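Local coordinates for leucine-rich repeat protein (Bacteroides thetaiotaomicron, PDB 4ECN) that is of unknown function but probably binds other proteins through its extracellular leucine-rich repeats, at residues L514-S519 and G547-I552; L540-D545 and L569-K574; L346-V351 and L447-I452; T438-A443 and S458-D463. All coordinates share one frame; numbering follows the deposited sequence.

Contact 1. Residues L514-S519 and G547-I552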
loop_
_atom_site.group_PDB
_atom_site.type_symbol
_atom_site.label_atom_id
_atom_site.label_comp_id
_atom_site.label_asym_id
_atom_site.label_seq_id
_atom_site.Cartn_x
_atom_site.Cartn_y
_atom_site.Cartn_z
ATOM N N LEU A 514 20.859 -6.532 -11.353
ATOM C CA LEU A 514 19.785 -7.511 -11.416
ATOM C C LEU A 514 19.711 -8.054 -12.824
ATOM O O LEU A 514 19.708 -7.277 -13.787
ATOM C CB LEU A 514 18.433 -6.929 -10.950
ATOM C CG LEU A 514 18.305 -6.678 -9.428
ATOM C CD1 LEU A 514 17.055 -5.918 -9.095
ATOM C CD2 LEU A 514 18.360 -7.979 -8.615
ATOM N N PRO A 515 19.684 -9.397 -12.961
ATOM C CA PRO A 515 19.682 -10.014 -14.306
ATOM C C PRO A 515 18.372 -9.908 -15.086
ATOM O O PRO A 515 18.418 -9.672 -16.294
ATOM C CB PRO A 515 19.938 -11.494 -14.030
ATOM C CG PRO A 515 20.312 -11.583 -12.618
ATOM C CD PRO A 515 19.731 -10.421 -11.908
ATOM N N GLU A 516 17.221 -10.123 -14.414
ATOM C CA GLU A 516 15.923 -10.210 -15.079
ATOM C C GLU A 516 14.876 -9.204 -14.566
ATOM O O GLU A 516 13.696 -9.546 -14.477
ATOM C CB GLU A 516 15.383 -11.636 -14.885
ATOM C CG GLU A 516 16.256 -12.713 -15.524
ATOM C CD GLU A 516 16.413 -12.661 -17.035
ATOM O OE1 GLU A 516 15.472 -12.207 -17.731
ATOM O OE2 GLU A 516 17.469 -13.126 -17.526
ATOM N N LEU A 517 15.279 -7.956 -14.318
ATOM C CA LEU A 517 14.348 -6.920 -13.864
ATOM C C LEU A 517 13.388 -6.559 -15.008
ATOM O O LEU A 517 13.817 -6.403 -16.148
ATOM C CB LEU A 517 15.126 -5.684 -13.357
ATOM C CG LEU A 517 14.351 -4.503 -12.746
ATOM C CD1 LEU A 517 13.562 -4.912 -11.521
ATOM C CD2 LEU A 517 15.288 -3.353 -12.379
ATOM N N GLN A 518 12.093 -6.467 -14.703
ATOM C CA GLN A 518 11.041 -6.196 -15.676
ATOM C C GLN A 518 10.166 -5.021 -15.294
ATOM O O GLN A 518 9.728 -4.282 -16.177
ATOM C CB GLN A 518 10.139 -7.430 -15.823
ATOM C CG GLN A 518 10.798 -8.631 -16.484
ATOM C CD GLN A 518 9.840 -9.783 -16.559
ATOM O OE1 GLN A 518 8.680 -9.708 -16.144
ATOM N NE2 GLN A 518 10.301 -10.880 -17.096
ATOM N N SER A 519 9.832 -4.904 -13.999
ATOM C CA SER A 519 8.970 -3.871 -13.439
ATOM C C SER A 519 9.706 -3.127 -12.333
ATOM O O SER A 519 10.187 -3.754 -11.384
ATOM C CB SER A 519 7.688 -4.500 -12.910
ATOM O OG SER A 519 6.933 -3.594 -12.119
ATOM N N GLY A 547 18.620 -2.556 -19.163
ATOM C CA GLY A 547 18.171 -1.759 -20.312
ATOM C C GLY A 547 17.185 -2.427 -21.258
ATOM O O GLY A 547 16.031 -1.989 -21.363
ATOM N N PRO A 548 17.595 -3.538 -21.910
ATOM C CA PRO A 548 16.684 -4.220 -22.838
ATOM C C PRO A 548 15.629 -5.141 -22.161
ATOM O O PRO A 548 14.863 -5.789 -22.892
ATOM C CB PRO A 548 17.651 -5.060 -23.680
ATOM C CG PRO A 548 18.751 -5.376 -22.778
ATOM C CD PRO A 548 18.931 -4.172 -21.913
ATOM N N LYS A 549 15.569 -5.200 -20.797
ATOM C CA LYS A 549 14.657 -6.095 -20.043
ATOM C C LYS A 549 13.444 -5.381 -19.381
ATOM O O LYS A 549 12.418 -6.040 -19.148
ATOM C CB LYS A 549 15.424 -6.833 -18.922
ATOM C CG LYS A 549 16.413 -7.874 -19.397
ATOM C CD LYS A 549 15.812 -9.252 -19.639
ATOM C CE LYS A 549 16.831 -10.191 -20.247
ATOM N NZ LYS A 549 18.117 -10.186 -19.505
ATOM N N ILE A 550 13.599 -4.077 -19.016
ATOM C CA ILE A 550 12.565 -3.256 -18.369
ATOM C C ILE A 550 11.355 -3.204 -19.288
ATOM O O ILE A 550 11.513 -2.962 -20.491
ATOM C CB ILE A 550 13.058 -1.815 -17.982
ATOM C CG1 ILE A 550 14.385 -1.808 -17.167
ATOM C CG2 ILE A 550 11.956 -0.956 -17.291
ATOM C CD1 ILE A 550 14.300 -2.180 -15.702
ATOM N N GLN A 551 10.166 -3.460 -18.700
ATOM C CA GLN A 551 8.850 -3.477 -19.333
ATOM C C GLN A 551 7.933 -2.399 -18.734
ATOM O O GLN A 551 7.167 -1.756 -19.466
ATOM C CB GLN A 551 8.208 -4.871 -19.164
ATOM C CG GLN A 551 8.900 -6.002 -19.945
ATOM C CD GLN A 551 8.376 -7.380 -19.614
ATOM O OE1 GLN A 551 7.226 -7.574 -19.197
ATOM N NE2 GLN A 551 9.232 -8.376 -19.786
ATOM N N ILE A 552 8.009 -2.213 -17.394
ATOM C CA ILE A 552 7.205 -1.236 -16.649
ATOM C C ILE A 552 8.126 -0.298 -15.908
ATOM O O ILE A 552 8.961 -0.733 -15.115
ATOM C CB ILE A 552 6.229 -1.955 -15.678
ATOM C CG1 ILE A 552 5.241 -2.862 -16.457
ATOM C CG2 ILE A 552 5.501 -0.967 -14.765
ATOM C CD1 ILE A 552 4.704 -3.956 -15.678
#

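Contact 2. Residues L540-D545 and L569-K574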
loop_
_atom_site.group_PDB
_atom_site.type_symbol
_atom_site.label_atom_id
_atom_site.label_comp_id
_atom_site.label_asym_id
_atom_site.label_seq_id
_atom_site.Cartn_x
_atom_site.Cartn_y
_atom_site.Cartn_z
ATOM N N LEU A 540 20.456 3.131 -16.357
ATOM C CA LEU A 540 19.459 2.077 -16.440
ATOM C C LEU A 540 19.195 1.650 -17.906
ATOM O O LEU A 540 19.181 0.457 -18.194
ATOM C CB LEU A 540 18.172 2.608 -15.793
ATOM C CG LEU A 540 17.223 1.596 -15.214
ATOM C CD1 LEU A 540 17.781 0.988 -13.928
ATOM C CD2 LEU A 540 15.887 2.248 -14.916
ATOM N N ALA A 541 19.041 2.622 -18.824
ATOM C CA ALA A 541 18.788 2.381 -20.250
ATOM C C ALA A 541 20.036 1.843 -20.959
ATOM O O ALA A 541 19.939 0.917 -21.762
ATOM C CB ALA A 541 18.331 3.668 -20.911
ATOM N N ASP A 542 21.210 2.427 -20.645
ATOM C CA ASP A 542 22.503 2.060 -21.222
ATOM C C ASP A 542 22.981 0.681 -20.729
ATOM O O ASP A 542 23.675 -0.007 -21.483
ATOM C CB ASP A 542 23.556 3.130 -20.901
ATOM C CG ASP A 542 23.509 4.371 -21.786
ATOM O OD1 ASP A 542 22.997 4.270 -22.928
ATOM O OD2 ASP A 542 24.099 5.410 -21.391
ATOM N N ASP A 543 22.597 0.275 -19.491
ATOM C CA ASP A 543 22.977 -1.006 -18.885
ATOM C C ASP A 543 22.472 -2.169 -19.760
ATOM O O ASP A 543 21.286 -2.246 -20.078
ATOM C CB ASP A 543 22.445 -1.116 -17.444
ATOM C CG ASP A 543 23.206 -2.114 -16.595
ATOM O OD1 ASP A 543 22.882 -3.296 -16.656
ATOM O OD2 ASP A 543 24.147 -1.699 -15.882
ATOM N N GLU A 544 23.399 -3.047 -20.179
ATOM C CA GLU A 544 23.121 -4.198 -21.052
ATOM C C GLU A 544 22.318 -5.271 -20.304
ATOM O O GLU A 544 21.732 -6.143 -20.957
ATOM C CB GLU A 544 24.413 -4.812 -21.623
ATOM C CG GLU A 544 25.447 -3.833 -22.164
ATOM C CD GLU A 544 26.567 -3.510 -21.188
ATOM O OE1 GLU A 544 26.297 -2.889 -20.130
ATOM O OE2 GLU A 544 27.726 -3.879 -21.491
ATOM N N ASP A 545 22.301 -5.209 -18.937
ATOM C CA ASP A 545 21.502 -6.109 -18.087
ATOM C C ASP A 545 20.047 -5.745 -18.204
ATOM O O ASP A 545 19.300 -6.351 -18.973
ATOM C CB ASP A 545 21.912 -6.084 -16.570
ATOM C CG ASP A 545 23.320 -6.506 -16.184
ATOM O OD1 ASP A 545 23.641 -7.709 -16.337
ATOM O OD2 ASP A 545 24.060 -5.660 -15.608
ATOM N N LEU A 569 17.488 5.750 -24.707
ATOM C CA LEU A 569 16.071 5.427 -24.534
ATOM C C LEU A 569 15.604 4.391 -25.570
ATOM O O LEU A 569 14.705 3.605 -25.281
ATOM C CB LEU A 569 15.219 6.701 -24.636
ATOM C CG LEU A 569 15.405 7.753 -23.532
ATOM C CD1 LEU A 569 14.402 8.874 -23.684
ATOM C CD2 LEU A 569 15.252 7.145 -22.127
ATOM N N GLN A 570 16.240 4.369 -26.752
ATOM C CA GLN A 570 15.986 3.413 -27.834
ATOM C C GLN A 570 16.378 1.984 -27.432
ATOM O O GLN A 570 15.818 1.035 -27.976
ATOM C CB GLN A 570 16.768 3.814 -29.097
ATOM C CG GLN A 570 16.303 5.110 -29.763
ATOM C CD GLN A 570 17.130 5.479 -30.975
ATOM O OE1 GLN A 570 17.630 4.628 -31.710
ATOM N NE2 GLN A 570 17.232 6.762 -31.253
ATOM N N LYS A 571 17.356 1.830 -26.502
ATOM C CA LYS A 571 17.841 0.527 -26.030
ATOM C C LYS A 571 16.771 -0.186 -25.180
ATOM O O LYS A 571 16.798 -1.418 -25.086
ATOM C CB LYS A 571 19.145 0.667 -25.232
ATOM C CG LYS A 571 20.279 1.342 -26.012
ATOM C CD LYS A 571 21.574 1.459 -25.207
ATOM C CE LYS A 571 22.581 2.352 -25.890
ATOM N NZ LYS A 571 23.817 2.541 -25.083
HETATM N N MSE A 572 15.808 0.572 -24.605
HETATM C CA MSE A 572 14.715 0.038 -23.779
HETATM C C MSE A 572 13.639 -0.575 -24.691
HETATM O O MSE A 572 12.480 -0.153 -24.714
HETATM C CB MSE A 572 14.129 1.132 -22.877
HETATM C CG MSE A 572 15.155 1.820 -22.007
HETATM SE SE MSE A 572 14.255 2.755 -20.586
HETATM C CE MSE A 572 14.227 1.364 -19.299
ATOM N N VAL A 573 14.061 -1.594 -25.424
ATOM C CA VAL A 573 13.358 -2.334 -26.456
ATOM C C VAL A 573 12.045 -2.969 -25.930
ATOM O O VAL A 573 11.065 -2.978 -26.677
ATOM C CB VAL A 573 14.359 -3.395 -26.996
ATOM C CG1 VAL A 573 13.689 -4.707 -27.393
ATOM C CG2 VAL A 573 15.167 -2.820 -28.153
ATOM N N LYS A 574 12.017 -3.478 -24.685
ATOM C CA LYS A 574 10.833 -4.161 -24.178
ATOM C C LYS A 574 9.942 -3.273 -23.306
ATOM O O LYS A 574 9.090 -3.814 -22.596
ATOM C CB LYS A 574 11.236 -5.398 -23.368
ATOM C CG LYS A 574 11.724 -6.556 -24.220
ATOM C CD LYS A 574 12.018 -7.807 -23.398
ATOM C CE LYS A 574 10.793 -8.560 -22.926
ATOM N NZ LYS A 574 11.164 -9.690 -22.029
#

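Contact 3. Residues L346-V351 and L447-I452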
loop_
_atom_site.group_PDB
_atom_site.type_symbol
_atom_site.label_atom_id
_atom_site.label_comp_id
_atom_site.label_asym_id
_atom_site.label_seq_id
_atom_site.Cartn_x
_atom_site.Cartn_y
_atom_site.Cartn_z
ATOM N N LEU A 346 16.325 -17.284 4.983
ATOM C CA LEU A 346 15.007 -17.537 4.389
ATOM C C LEU A 346 15.095 -17.774 2.875
ATOM O O LEU A 346 14.330 -17.193 2.116
ATOM C CB LEU A 346 14.110 -16.333 4.711
ATOM C CG LEU A 346 14.051 -15.943 6.211
ATOM C CD1 LEU A 346 13.308 -14.638 6.425
ATOM C CD2 LEU A 346 13.469 -17.056 7.058
ATOM N N THR A 347 15.955 -18.709 2.459
ATOM C CA THR A 347 16.282 -19.027 1.064
ATOM C C THR A 347 15.059 -19.490 0.195
ATOM O O THR A 347 15.151 -19.437 -1.047
ATOM C CB THR A 347 17.376 -20.104 1.016
ATOM O OG1 THR A 347 16.973 -21.287 1.736
ATOM C CG2 THR A 347 18.706 -19.585 1.520
ATOM N N GLU A 348 13.926 -19.889 0.822
ATOM C CA GLU A 348 12.723 -20.280 0.074
ATOM C C GLU A 348 11.805 -19.051 -0.130
ATOM O O GLU A 348 10.712 -19.182 -0.650
ATOM C CB GLU A 348 11.972 -21.423 0.790
ATOM C CG GLU A 348 12.777 -22.703 0.959
ATOM C CD GLU A 348 13.242 -23.378 -0.317
ATOM O OE1 GLU A 348 12.426 -23.502 -1.256
ATOM O OE2 GLU A 348 14.413 -23.818 -0.365
ATOM N N LEU A 349 12.265 -17.868 0.266
ATOM C CA LEU A 349 11.544 -16.600 0.167
ATOM C C LEU A 349 11.365 -16.224 -1.310
ATOM O O LEU A 349 12.337 -16.205 -2.063
ATOM C CB LEU A 349 12.351 -15.533 0.946
ATOM C CG LEU A 349 11.684 -14.298 1.543
ATOM C CD1 LEU A 349 10.384 -14.611 2.204
ATOM C CD2 LEU A 349 12.613 -13.651 2.554
ATOM N N LYS A 350 10.108 -16.010 -1.726
ATOM C CA LYS A 350 9.751 -15.700 -3.102
ATOM C C LYS A 350 9.167 -14.283 -3.236
ATOM O O LYS A 350 9.286 -13.672 -4.299
ATOM C CB LYS A 350 8.771 -16.741 -3.646
ATOM C CG LYS A 350 9.477 -18.042 -4.005
ATOM C CD LYS A 350 8.629 -18.919 -4.913
ATOM C CE LYS A 350 9.431 -19.957 -5.675
ATOM N NZ LYS A 350 10.336 -19.331 -6.691
ATOM N N VAL A 351 8.555 -13.758 -2.168
ATOM C CA VAL A 351 8.000 -12.398 -2.142
ATOM C C VAL A 351 8.437 -11.769 -0.804
ATOM O O VAL A 351 8.360 -12.405 0.227
ATOM C CB VAL A 351 6.466 -12.328 -2.400
ATOM C CG1 VAL A 351 6.142 -12.697 -3.845
ATOM C CG2 VAL A 351 5.662 -13.198 -1.433
ATOM N N LEU A 447 18.862 -14.847 -1.264
ATOM C CA LEU A 447 17.463 -15.195 -1.534
ATOM C C LEU A 447 17.257 -15.331 -3.037
ATOM O O LEU A 447 16.649 -14.477 -3.683
ATOM C CB LEU A 447 16.556 -14.107 -0.929
ATOM C CG LEU A 447 16.832 -13.725 0.529
ATOM C CD1 LEU A 447 15.925 -12.623 0.960
ATOM C CD2 LEU A 447 16.709 -14.922 1.454
ATOM N N THR A 448 17.818 -16.406 -3.598
ATOM C CA THR A 448 17.881 -16.683 -5.037
ATOM C C THR A 448 16.506 -16.990 -5.656
ATOM O O THR A 448 16.355 -16.792 -6.870
ATOM C CB THR A 448 18.849 -17.839 -5.289
ATOM O OG1 THR A 448 18.475 -18.959 -4.463
ATOM C CG2 THR A 448 20.303 -17.439 -4.996
ATOM N N LYS A 449 15.503 -17.423 -4.845
ATOM C CA LYS A 449 14.163 -17.749 -5.364
ATOM C C LYS A 449 13.223 -16.523 -5.358
ATOM O O LYS A 449 12.086 -16.630 -5.814
ATOM C CB LYS A 449 13.526 -18.889 -4.564
ATOM C CG LYS A 449 14.175 -20.229 -4.811
ATOM C CD LYS A 449 13.385 -21.374 -4.201
ATOM C CE LYS A 449 14.207 -22.647 -4.147
ATOM N NZ LYS A 449 13.371 -23.812 -3.779
ATOM N N LEU A 450 13.728 -15.358 -4.891
ATOM C CA LEU A 450 13.000 -14.093 -4.763
ATOM C C LEU A 450 12.546 -13.610 -6.130
ATOM O O LEU A 450 13.350 -13.544 -7.059
ATOM C CB LEU A 450 13.875 -13.039 -4.065
ATOM C CG LEU A 450 13.178 -11.956 -3.235
ATOM C CD1 LEU A 450 12.460 -12.542 -2.038
ATOM C CD2 LEU A 450 14.186 -10.952 -2.708
ATOM N N GLN A 451 11.224 -13.361 -6.244
ATOM C CA GLN A 451 10.494 -12.929 -7.444
ATOM C C GLN A 451 10.109 -11.453 -7.394
ATOM O O GLN A 451 10.147 -10.771 -8.426
ATOM C CB GLN A 451 9.212 -13.760 -7.607
ATOM C CG GLN A 451 9.436 -15.253 -7.725
ATOM C CD GLN A 451 8.175 -16.058 -7.611
ATOM O OE1 GLN A 451 7.270 -15.757 -6.815
ATOM N NE2 GLN A 451 8.128 -17.151 -8.359
ATOM N N ILE A 452 9.674 -10.983 -6.208
ATOM C CA ILE A 452 9.214 -9.612 -5.998
ATOM C C ILE A 452 9.780 -9.057 -4.680
ATOM O O ILE A 452 9.686 -9.733 -3.656
ATOM C CB ILE A 452 7.652 -9.596 -5.996
ATOM C CG1 ILE A 452 7.054 -10.146 -7.303
ATOM C CG2 ILE A 452 7.114 -8.212 -5.728
ATOM C CD1 ILE A 452 5.663 -10.570 -7.159
#

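Contact 4. Residues T438-A443 and S458-D463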
loop_
_atom_site.group_PDB
_atom_site.type_symbol
_atom_site.label_atom_id
_atom_site.label_comp_id
_atom_site.label_asym_id
_atom_site.label_seq_id
_atom_site.Cartn_x
_atom_site.Cartn_y
_atom_site.Cartn_z
ATOM N N THR A 438 16.177 1.921 8.641
ATOM C CA THR A 438 17.360 2.707 8.249
ATOM C C THR A 438 18.476 1.878 7.577
ATOM O O THR A 438 19.445 2.464 7.090
ATOM C CB THR A 438 17.957 3.438 9.475
ATOM O OG1 THR A 438 18.036 2.564 10.617
ATOM C CG2 THR A 438 17.171 4.700 9.835
ATOM N N PHE A 439 18.327 0.545 7.497
ATOM C CA PHE A 439 19.364 -0.318 6.925
ATOM C C PHE A 439 18.789 -1.635 6.395
ATOM O O PHE A 439 17.926 -2.244 7.035
ATOM C CB PHE A 439 20.437 -0.626 8.011
ATOM C CG PHE A 439 21.667 -1.333 7.497
ATOM C CD1 PHE A 439 22.745 -0.611 7.001
ATOM C CD2 PHE A 439 21.727 -2.721 7.460
ATOM C CE1 PHE A 439 23.860 -1.263 6.476
ATOM C CE2 PHE A 439 22.836 -3.374 6.916
ATOM C CZ PHE A 439 23.902 -2.644 6.444
ATOM N N ILE A 440 19.330 -2.103 5.257
ATOM C CA ILE A 440 18.970 -3.392 4.658
ATOM C C ILE A 440 20.248 -4.211 4.452
ATOM O O ILE A 440 21.060 -3.826 3.615
ATOM C CB ILE A 440 18.175 -3.263 3.321
ATOM C CG1 ILE A 440 17.039 -2.207 3.339
ATOM C CG2 ILE A 440 17.703 -4.640 2.827
ATOM C CD1 ILE A 440 15.794 -2.535 4.114
ATOM N N SER A 441 20.420 -5.334 5.197
ATOM C CA SER A 441 21.553 -6.279 5.082
ATOM C C SER A 441 21.808 -6.720 3.632
ATOM O O SER A 441 20.841 -6.893 2.894
ATOM C CB SER A 441 21.277 -7.523 5.924
ATOM O OG SER A 441 22.236 -8.534 5.664
ATOM N N LYS A 442 23.072 -6.973 3.234
ATOM C CA LYS A 442 23.317 -7.451 1.856
ATOM C C LYS A 442 22.970 -8.989 1.721
ATOM O O LYS A 442 23.016 -9.517 0.602
ATOM C CB LYS A 442 24.752 -7.158 1.358
ATOM C CG LYS A 442 25.892 -7.835 2.110
ATOM C CD LYS A 442 27.277 -7.372 1.608
ATOM C CE LYS A 442 27.784 -8.001 0.323
ATOM N NZ LYS A 442 28.312 -9.369 0.539
ATOM N N ALA A 443 22.534 -9.660 2.834
ATOM C CA ALA A 443 22.106 -11.059 2.844
ATOM C C ALA A 443 20.928 -11.310 1.860
ATOM O O ALA A 443 20.638 -12.458 1.524
ATOM C CB ALA A 443 21.703 -11.461 4.245
ATOM N N SER A 458 10.473 4.609 3.541
ATOM C CA SER A 458 11.590 4.366 4.460
ATOM C C SER A 458 12.584 5.536 4.467
ATOM O O SER A 458 12.777 6.206 3.435
ATOM C CB SER A 458 12.320 3.079 4.086
ATOM O OG SER A 458 11.553 1.927 4.408
ATOM N N PRO A 459 13.264 5.783 5.614
ATOM C CA PRO A 459 14.205 6.912 5.664
ATOM C C PRO A 459 15.658 6.540 5.327
ATOM O O PRO A 459 16.525 7.368 5.561
ATOM C CB PRO A 459 14.107 7.350 7.122
ATOM C CG PRO A 459 13.868 6.076 7.876
ATOM C CD PRO A 459 13.138 5.135 6.941
ATOM N N PHE A 460 15.950 5.339 4.795
ATOM C CA PHE A 460 17.348 4.968 4.520
ATOM C C PHE A 460 17.967 5.777 3.369
ATOM O O PHE A 460 17.255 6.340 2.534
ATOM C CB PHE A 460 17.514 3.458 4.214
ATOM C CG PHE A 460 16.502 2.794 3.304
ATOM C CD1 PHE A 460 16.237 3.305 2.033
ATOM C CD2 PHE A 460 15.873 1.610 3.685
ATOM C CE1 PHE A 460 15.304 2.689 1.195
ATOM C CE2 PHE A 460 14.951 0.988 2.839
ATOM C CZ PHE A 460 14.677 1.529 1.596
ATOM N N THR A 461 19.306 5.811 3.348
ATOM C CA THR A 461 20.138 6.461 2.328
ATOM C C THR A 461 20.510 5.364 1.293
ATOM O O THR A 461 20.415 4.187 1.624
ATOM C CB THR A 461 21.338 7.180 2.981
ATOM O OG1 THR A 461 22.095 6.259 3.755
ATOM C CG2 THR A 461 20.903 8.328 3.882
ATOM N N TYR A 462 20.881 5.724 0.047
ATOM C CA TYR A 462 21.080 4.748 -1.042
ATOM C C TYR A 462 22.229 3.737 -0.781
ATOM O O TYR A 462 22.237 2.648 -1.369
ATOM C CB TYR A 462 21.337 5.475 -2.377
ATOM C CG TYR A 462 22.755 5.957 -2.603
ATOM C CD1 TYR A 462 23.162 7.222 -2.183
ATOM C CD2 TYR A 462 23.673 5.174 -3.295
ATOM C CE1 TYR A 462 24.464 7.677 -2.411
ATOM C CE2 TYR A 462 24.975 5.615 -3.526
ATOM C CZ TYR A 462 25.369 6.866 -3.080
ATOM O OH TYR A 462 26.666 7.265 -3.318
ATOM N N ASP A 463 23.190 4.106 0.076
ATOM C CA ASP A 463 24.380 3.311 0.380
ATOM C C ASP A 463 24.116 2.288 1.511
ATOM O O ASP A 463 25.008 1.509 1.877
ATOM C CB ASP A 463 25.548 4.254 0.754
ATOM C CG ASP A 463 25.256 5.275 1.850
ATOM O OD1 ASP A 463 24.357 6.128 1.648
ATOM O OD2 ASP A 463 25.992 5.282 2.869
#

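Contact 1. Residues L514-S519 and G547-I552
The carboxamides of Gln518 and Gln551 lie one over the other, their planes 24° apart and their CD atoms 4.2 Å from each other. Gln551 faces one side of the Gln518 amide. Gln518 OE1 is hydrogen-bonded to Arg384 NH2 of helix 377-384. Both side chains run on in extended form from CG and point the same way, as expected for equivalent residues of neighbouring turns.

Beneath them, the carbonyl oxygen of Gln518 receives two backbone donors. Gln551 N reaches Gln518 O at 2.7 Å on a lone pair, while Ile552 N bonds to the same Gln518 O at 3.0 Å, also in the carbonyl plane. One residue on, Ser519 and Ile552 form a parallel bridge, with CA atoms 4.5 Å apart.

On the buried side, Leu517 CD2 meets Ile550 CD1 at 3.7 Å. Leu517 has CG anti to the backbone N (chi1 -176°), and its side chain lies alongside that of Ile550. At the other end Lys549 bends at chi2 and chi4 and crosses Glu516, giving a long salt bridge of 3.6 Å from NZ to Glu516 OE2 and a weak bond from NZ to Pro515 O.

The touching parts, Pro515 to Ser519 and Lys549 to Ile552, run 17° apart. Buried aliphatics in register, with backbone bonding that leads into parallel strands 519-521 and 552-554, are the stacking of consecutive turns in a leucine-rich repeat solenoid.

Contact 2. Residues L540-D545 and L569-K574
In this leucine-rich repeat solenoid, Ala541 and Asp542, at the end of helix 530-542, meet Lys571 and Met572 in the turn that follows helix 566-569 of the next connection between strands. The evidence for a turn is direct: residues Leu569 to Met572 form a type I beta turn, closed by Met572 N to Leu569 O, and Met572 is then the centre of an inverse gamma turn.

The apolar part is small. Ala541 CB packs on CG of Met572, modelled as selenomethionine, at 3.8 Å, and the chain turns about the CG-SE bond (chi3 90°), swinging CE aside. Met572 also touches Trp537, one turn back on the helix, and Ile550, so it touches both the helix and the segment 547-552.

Next to this patch, Lys571 CB rests 3.6 Å from Ala541 O, and the rest of the lysine chain stretches out fully along the helix end. The carboxylate of Asp542 is held twice, since OD1 is bonded to Ser568 OG as well as to the lysine; the serine probably helps to fix its rotation. The salt bridge to the lysine is 2.9 Å from Lys571 NZ to Asp542 OD1, with the ammonium lying above the carboxylate, 46° out of its plane.

Contact 3. Residues L346-V351 and L447-I452
Lys350 O takes the shortest backbone bond of this contact, 2.8 Å from Gln451 N, with the donor tilted 25° out of the carbonyl plane. Ile452 N approaches the same oxygen too, though weakly. Val351 and Ile452 then form a parallel bridge, and their side chains lie alongside one another with Val351 CG1 4.0 Å from Ile452 CD1.

Below the backbones, Leu349 CD2 touches Leu447 CD1 at 3.8 Å, and Leu349 CG lies 4.1 Å from Leu450 CD1. Leu349 and Leu450 both hold CG anti to the backbone N (chi1 -154° and -150°), which lays the two side chains side by side, pointing the same way.

Near the surface, Lys449 stretches out beside Glu348 and closes a salt bridge of 2.7 Å from NZ to Glu348 OE1, entering on the syn side. Lys350 crosses over Lys449 and Gln451 and makes a weak bond from NZ to Lys449 O.

Outside the two segments, Asp374 accepts from Gln451 NE2, and a long, weak ion pair joins it to Lys350, which would partly offset that charge. Leu447 and Leu450 both touch Leu352 of strand 351-353.

Each segment enters its strand through a type I turn, Leu346 to Leu349 and Leu447 to Leu450. Leucines three residues apart, leading into parallel strands, are characteristic of stacked leucine-rich repeats.

Contact 4. Residues T438-A443 and S458-D463
Ser441 OG, one residue beyond the Ile440 that packs on Phe460, is held by two groups: it accepts from Ala443 N at 3.1 Å, closing an ST turn, and is bonded to Asp341. The turn starts the 3-10 segment that follows the strand.

Across the contact the touch is apolar, with no hydrogen bond between the segments. Ile440 CD1 reaches Phe460 CE2 at 3.8 Å, and its CG1 lies equally near the same ring atom, the approach being oblique to the ring. Ser458 CB sits 3.6 Å above one face of that ring, offset toward its rim. CG stands between the backbone N and the carbonyl carbon (chi1 43°), which folds the phenyl group over its own backbone. Phe460 CB lies 3.6 Å from Thr438 O. At the outer end the Thr438 and Pro459 side chains cross, with Thr438 CG2 4.1 Å from Pro459 CG.

Past the phenylalanine, Thr461 OG1 donates to Asp463 OD1 from above the carboxylate plane, at 3.1 Å.

Strand 436-440 pairs in parallel with strand 338-339, where Ile440 also touches Val339. The contact joins this two-stranded sheet to the loop that follows strand 452-456, with Phe455 of that strand touching both Ile440 and Phe460.

From the N terminus, contact 3 opens first, at 346-351, and closes at 447-452 after a long excursion of 95 residues that includes several helices. Contact 4 opens within that excursion, at 438-443, and closes beyond it at 458-463, so the two cross; their segments adjoin in sequence but otherwise do not touch. Contact 1 follows in series, joining 514-519 to 547-552. Contact 2 crosses it, since 540-545 lies inside the loop and 569-574 outside; the pair touch, as Ile550 CB and Met572 CE show. Contacts 3 and 1 join entrances to parallel strands, contact 2 links successive connections, and contact 4 joins the two-stranded sheet to the loop leaving strand 452-456 of the main one.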